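Alcohol dehydrogenase (Thermus sp., PDB 4CPD) probably catalyses the NAD-dependent interconversion of alcohols with aldehydes or ketones, as a zinc-containing, medium-chain alcohol dehydrogenase from a thermophile. Local coordinates at residues 3-17 and 44-57. Sequence-based numbering, arbitrary orientation.
Sequences AVVFENKERVAVKEV and LYHGKIPVLPGSVL
The backbones of Val5 and Val56 pair in a single beta bridge, flanked by hydrogen bonds from Phe6 N to Ser55 O (3.0 Å) and from Leu57 N to Val4 O; Gly54 N adds one to Phe6 O (2.9 Å), so three backbone bonds hold the edge of strand 2-8 not paired with 11-16. Gly54, at positive phi in the type II turn from Leu52 to Ser55, suits a spot where a side chain would jam against the preceding carbonyl. Phe6 lies between hairpin and loop: with CG anti to its backbone N (chi1 -178°), its broad ring spans from the carbonyl of Leu44 to Val51. The beta-branched Val51 sets CB over one ring face, toward the rim, in a CH-pi contact 4.1 Å from the centroid. Leu57 suits its place because its two methyls diverge, CD2 to Phe6 CB and CD1 to Val12 CG2 (3.5 Å). At the hairpin's type II turn, Glu10 N bonds to Tyr45 O (2.8 Å), just where helix 39-45 ends, while the flat Tyr45 ring lets Glu10 CA sit squarely over it, 3.7 Å from its centroid. Replacing Tyr45 with an alanine would probably leave Glu10 CA without its aromatic partner and open a gap beside Val12 CB, which lies at the ring edge. Lys9 NZ pairs with Glu10 OE2 (2.9 Å), and Glu10 OE1 approaches the edge of the His46 ring, whose NE2 is bonded to Asp334. Tyr330 of helix 326-334 meets the Tyr45 ring and touches Leu57. The arrangement joins the N-terminal hairpin to the end of helix 39-45 and the loop running on toward His59, which with Cys38 and Asp152 binds zinc, in the GroES-like catalytic domain of medium-chain dehydrogenases.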
loop_
_atom_site.group_PDB
_atom_site.type_symbol
_atom_site.label_atom_id
_atom_site.label_comp_id
_atom_site.label_asym_id
_atom_site.label_seq_id
_atom_site.Cartn_x
_atom_site.Cartn_y
_atom_site.Cartn_z
ATOM N N ALA A 3 -10.244 25.782 30.944
ATOM C CA ALA A 3 -9.547 25.063 29.884
ATOM C C ALA A 3 -8.240 24.466 30.376
ATOM O O ALA A 3 -7.525 25.082 31.150
ATOM C CB ALA A 3 -9.280 25.991 28.718
ATOM N N VAL A 4 -7.912 23.264 29.914
ATOM C CA VAL A 4 -6.612 22.642 30.232
ATOM C C VAL A 4 -5.557 23.249 29.323
ATOM O O VAL A 4 -5.768 23.300 28.109
ATOM C CB VAL A 4 -6.621 21.137 29.949
ATOM C CG1 VAL A 4 -5.293 20.517 30.319
ATOM C CG2 VAL A 4 -7.745 20.443 30.689
ATOM N N VAL A 5 -4.434 23.701 29.888
ATOM C CA VAL A 5 -3.343 24.281 29.081
ATOM C C VAL A 5 -2.006 23.625 29.390
ATOM O O VAL A 5 -1.776 23.158 30.505
ATOM C CB VAL A 5 -3.192 25.818 29.286
ATOM C CG1 VAL A 5 -4.527 26.525 29.195
ATOM C CG2 VAL A 5 -2.560 26.132 30.628
ATOM N N PHE A 6 -1.127 23.627 28.394
ATOM C CA PHE A 6 0.268 23.180 28.539
ATOM C C PHE A 6 1.046 24.253 29.337
ATOM O O PHE A 6 0.790 25.467 29.183
ATOM C CB PHE A 6 0.835 23.004 27.121
ATOM C CG PHE A 6 2.253 22.508 27.044
ATOM C CD1 PHE A 6 2.537 21.159 27.174
ATOM C CD2 PHE A 6 3.294 23.385 26.741
ATOM C CE1 PHE A 6 3.845 20.689 27.072
ATOM C CE2 PHE A 6 4.598 22.920 26.631
ATOM C CZ PHE A 6 4.875 21.568 26.799
ATOM N N GLU A 7 1.957 23.818 30.214
ATOM C CA GLU A 7 2.870 24.758 30.895
ATOM C C GLU A 7 4.334 24.510 30.526
ATOM O O GLU A 7 5.040 25.434 30.117
ATOM C CB GLU A 7 2.668 24.705 32.405
ATOM C CG GLU A 7 1.322 25.268 32.836
ATOM C CD GLU A 7 1.273 25.715 34.302
ATOM O OE1 GLU A 7 1.866 25.029 35.182
ATOM O OE2 GLU A 7 0.633 26.761 34.571
ATOM N N ASN A 8 4.768 23.258 30.660
ATOM C CA ASN A 8 6.083 22.803 30.182
ATOM C C ASN A 8 6.080 21.275 30.069
ATOM O O ASN A 8 5.113 20.635 30.435
ATOM C CB ASN A 8 7.222 23.301 31.098
ATOM C CG ASN A 8 6.945 23.045 32.567
ATOM O OD1 ASN A 8 7.094 21.918 33.053
ATOM N ND2 ASN A 8 6.540 24.092 33.289
ATOM N N LYS A 9 7.156 20.703 29.543
ATOM C CA LYS A 9 7.307 19.255 29.446
ATOM C C LYS A 9 6.796 18.591 30.737
ATOM O O LYS A 9 7.282 18.875 31.834
ATOM C CB LYS A 9 8.780 18.909 29.170
ATOM C CG LYS A 9 9.046 17.490 28.671
ATOM C CD LYS A 9 10.408 17.374 28.000
ATOM C CE LYS A 9 10.871 15.931 27.875
ATOM N NZ LYS A 9 11.529 15.452 29.117
ATOM N N GLU A 10 5.777 17.737 30.581
ATOM C CA GLU A 10 5.178 16.904 31.667
ATOM C C GLU A 10 4.428 17.690 32.752
ATOM O O GLU A 10 4.149 17.168 33.823
ATOM C CB GLU A 10 6.222 15.970 32.311
ATOM C CG GLU A 10 7.582 15.976 31.604
ATOM C CD GLU A 10 8.191 14.610 31.361
ATOM O OE1 GLU A 10 7.569 13.568 31.667
ATOM O OE2 GLU A 10 9.317 14.594 30.837
ATOM N N ARG A 11 4.102 18.938 32.459
ATOM C CA ARG A 11 3.271 19.748 33.326
ATOM C C ARG A 11 2.093 20.324 32.513
ATOM O O ARG A 11 2.231 20.763 31.367
ATOM C CB ARG A 11 4.073 20.879 33.999
ATOM C CG ARG A 11 3.247 21.730 34.976
ATOM C CD ARG A 11 4.082 22.304 36.112
ATOM N NE ARG A 11 4.788 21.229 36.822
ATOM C CZ ARG A 11 4.438 20.691 37.995
ATOM N NH1 ARG A 11 3.369 21.117 38.674
ATOM N NH2 ARG A 11 5.187 19.713 38.505
ATOM N N VAL A 12 0.935 20.348 33.155
ATOM C CA VAL A 12 -0.304 20.756 32.545
ATOM C C VAL A 12 -1.216 21.211 33.673
ATOM O O VAL A 12 -1.160 20.657 34.777
ATOM C CB VAL A 12 -0.878 19.566 31.778
ATOM C CG1 VAL A 12 -2.288 19.226 32.208
ATOM C CG2 VAL A 12 -0.790 19.822 30.293
ATOM N N ALA A 13 -2.050 22.212 33.406
ATOM C CA ALA A 13 -2.887 22.827 34.454
ATOM C C ALA A 13 -4.154 23.425 33.865
ATOM O O ALA A 13 -4.193 23.756 32.676
ATOM C CB ALA A 13 -2.100 23.908 35.187
ATOM N N VAL A 14 -5.188 23.576 34.683
ATOM C CA VAL A 14 -6.440 24.156 34.167
ATOM C C VAL A 14 -6.579 25.620 34.634
ATOM O O VAL A 14 -6.625 25.907 35.840
ATOM C CB VAL A 14 -7.694 23.260 34.431
ATOM C CG1 VAL A 14 -7.274 21.841 34.817
ATOM C CG2 VAL A 14 -8.650 23.838 35.467
ATOM N N LYS A 15 -6.599 26.530 33.659
ATOM C CA LYS A 15 -6.582 27.966 33.906
ATOM C C LYS A 15 -7.805 28.631 33.284
ATOM O O LYS A 15 -8.525 28.034 32.495
ATOM C CB LYS A 15 -5.287 28.585 33.335
ATOM N N GLU A 16 -8.056 29.876 33.660
ATOM C CA GLU A 16 -9.080 30.650 32.975
ATOM C C GLU A 16 -8.452 31.194 31.716
ATOM O O GLU A 16 -7.343 31.697 31.746
ATOM C CB GLU A 16 -9.627 31.796 33.832
ATOM C CG GLU A 16 -10.983 32.341 33.338
ATOM C CD GLU A 16 -12.186 31.497 33.783
ATOM O OE1 GLU A 16 -12.038 30.660 34.711
ATOM O OE2 GLU A 16 -13.288 31.659 33.211
ATOM N N VAL A 17 -9.174 31.094 30.609
ATOM C CA VAL A 17 -8.715 31.604 29.325
ATOM C C VAL A 17 -9.930 32.194 28.597
ATOM O O VAL A 17 -11.060 31.915 28.945
ATOM C CB VAL A 17 -8.019 30.487 28.516
ATOM C CG1 VAL A 17 -9.026 29.438 28.117
ATOM C CG2 VAL A 17 -7.337 31.033 27.272
ATOM N N LEU A 44 2.638 15.400 22.975
ATOM C CA LEU A 44 2.691 16.773 23.452
ATOM C C LEU A 44 3.330 16.785 24.825
ATOM O O LEU A 44 4.343 17.433 25.019
ATOM C CB LEU A 44 1.311 17.412 23.537
ATOM C CG LEU A 44 0.976 18.187 22.272
ATOM C CD1 LEU A 44 0.448 17.230 21.240
ATOM C CD2 LEU A 44 -0.045 19.282 22.478
ATOM N N TYR A 45 2.736 16.042 25.756
ATOM C CA TYR A 45 3.125 16.041 27.167
ATOM C C TYR A 45 4.640 15.882 27.309
ATOM O O TYR A 45 5.280 16.600 28.093
ATOM C CB TYR A 45 2.418 14.890 27.870
ATOM C CG TYR A 45 2.339 14.914 29.392
ATOM C CD1 TYR A 45 1.612 15.883 30.072
ATOM C CD2 TYR A 45 2.888 13.894 30.135
ATOM C CE1 TYR A 45 1.487 15.856 31.449
ATOM C CE2 TYR A 45 2.763 13.851 31.504
ATOM C CZ TYR A 45 2.070 14.836 32.154
ATOM O OH TYR A 45 1.982 14.754 33.524
ATOM N N HIS A 46 5.205 14.953 26.531
ATOM C CA HIS A 46 6.653 14.671 26.560
ATOM C C HIS A 46 7.511 15.449 25.560
ATOM O O HIS A 46 8.575 14.975 25.130
ATOM C CB HIS A 46 6.911 13.201 26.307
ATOM C CG HIS A 46 6.313 12.295 27.329
ATOM N ND1 HIS A 46 5.584 11.181 26.976
ATOM C CD2 HIS A 46 6.349 12.317 28.685
ATOM C CE1 HIS A 46 5.190 10.557 28.070
ATOM N NE2 HIS A 46 5.638 11.226 29.120
ATOM N N GLY A 47 7.031 16.622 25.178
ATOM C CA GLY A 47 7.772 17.553 24.327
ATOM C C GLY A 47 8.246 17.032 22.983
ATOM O O GLY A 47 9.106 17.646 22.335
ATOM N N LYS A 48 7.668 15.902 22.567
ATOM C CA LYS A 48 7.921 15.272 21.258
ATOM C C LYS A 48 7.296 16.130 20.141
ATOM O O LYS A 48 7.611 15.974 18.964
ATOM C CB LYS A 48 7.290 13.858 21.225
ATOM C CG LYS A 48 8.208 12.680 20.898
ATOM C CD LYS A 48 8.721 11.998 22.174
ATOM C CE LYS A 48 8.705 10.477 22.096
ATOM N NZ LYS A 48 7.314 9.935 22.157
ATOM N N ILE A 49 6.378 17.010 20.524
ATOM C CA ILE A 49 5.684 17.894 19.594
ATOM C C ILE A 49 5.706 19.322 20.181
ATOM O O ILE A 49 5.443 19.514 21.390
ATOM C CB ILE A 49 4.208 17.450 19.405
ATOM C CG1 ILE A 49 4.107 15.985 18.907
ATOM C CG2 ILE A 49 3.474 18.416 18.484
ATOM C CD1 ILE A 49 4.363 15.764 17.431
ATOM N N PRO A 50 6.022 20.332 19.341
ATOM C CA PRO A 50 6.188 21.669 19.879
ATOM C C PRO A 50 4.869 22.367 20.206
ATOM O O PRO A 50 3.968 22.464 19.353
ATOM C CB PRO A 50 6.897 22.429 18.747
ATOM C CG PRO A 50 7.168 21.449 17.666
ATOM C CD PRO A 50 6.252 20.307 17.887
ATOM N N VAL A 51 4.782 22.857 21.439
ATOM C CA VAL A 51 3.611 23.559 21.925
ATOM C C VAL A 51 4.102 24.772 22.709
ATOM O O VAL A 51 5.057 24.667 23.486
ATOM C CB VAL A 51 2.793 22.690 22.905
ATOM C CG1 VAL A 51 1.428 23.308 23.137
ATOM C CG2 VAL A 51 2.635 21.281 22.402
ATOM N N LEU A 52 3.416 25.902 22.534
ATOM C CA LEU A 52 3.670 27.125 23.313
ATOM C C LEU A 52 2.899 27.024 24.638
ATOM O O LEU A 52 1.753 26.571 24.681
ATOM C CB LEU A 52 3.196 28.376 22.562
ATOM C CG LEU A 52 3.967 28.985 21.387
ATOM C CD1 LEU A 52 4.974 28.001 20.824
ATOM C CD2 LEU A 52 3.002 29.456 20.282
ATOM N N PRO A 53 3.529 27.432 25.733
ATOM C CA PRO A 53 2.850 27.539 27.033
ATOM C C PRO A 53 1.579 28.399 26.995
ATOM O O PRO A 53 1.525 29.415 26.306
ATOM C CB PRO A 53 3.916 28.182 27.927
ATOM C CG PRO A 53 5.203 27.690 27.351
ATOM C CD PRO A 53 4.993 27.531 25.869
ATOM N N GLY A 54 0.554 27.955 27.718
ATOM C CA GLY A 54 -0.754 28.609 27.689
ATOM C C GLY A 54 -1.660 28.167 26.538
ATOM O O GLY A 54 -2.751 28.709 26.368
ATOM N N SER A 55 -1.209 27.208 25.725
ATOM C CA SER A 55 -2.026 26.675 24.652
ATOM C C SER A 55 -3.031 25.684 25.236
ATOM O O SER A 55 -2.675 24.835 26.069
ATOM C CB SER A 55 -1.156 25.951 23.628
ATOM O OG SER A 55 -0.178 26.784 23.037
ATOM N N VAL A 56 -4.276 25.788 24.788
ATOM C CA VAL A 56 -5.310 24.837 25.159
ATOM C C VAL A 56 -5.160 23.481 24.418
ATOM O O VAL A 56 -5.102 23.432 23.184
ATOM C CB VAL A 56 -6.701 25.422 24.848
ATOM C CG1 VAL A 56 -7.810 24.429 25.218
ATOM C CG2 VAL A 56 -6.898 26.742 25.588
ATOM N N LEU A 57 -5.123 22.385 25.173
ATOM C CA LEU A 57 -4.859 21.061 24.610
ATOM C C LEU A 57 -6.131 20.297 24.254
ATOM O O LEU A 57 -7.232 20.708 24.624
ATOM C CB LEU A 57 -4.041 20.233 25.600
ATOM C CG LEU A 57 -2.672 20.821 25.975
ATOM C CD1 LEU A 57 -1.957 19.913 26.970
ATOM C CD2 LEU A 57 -1.789 21.005 24.759
#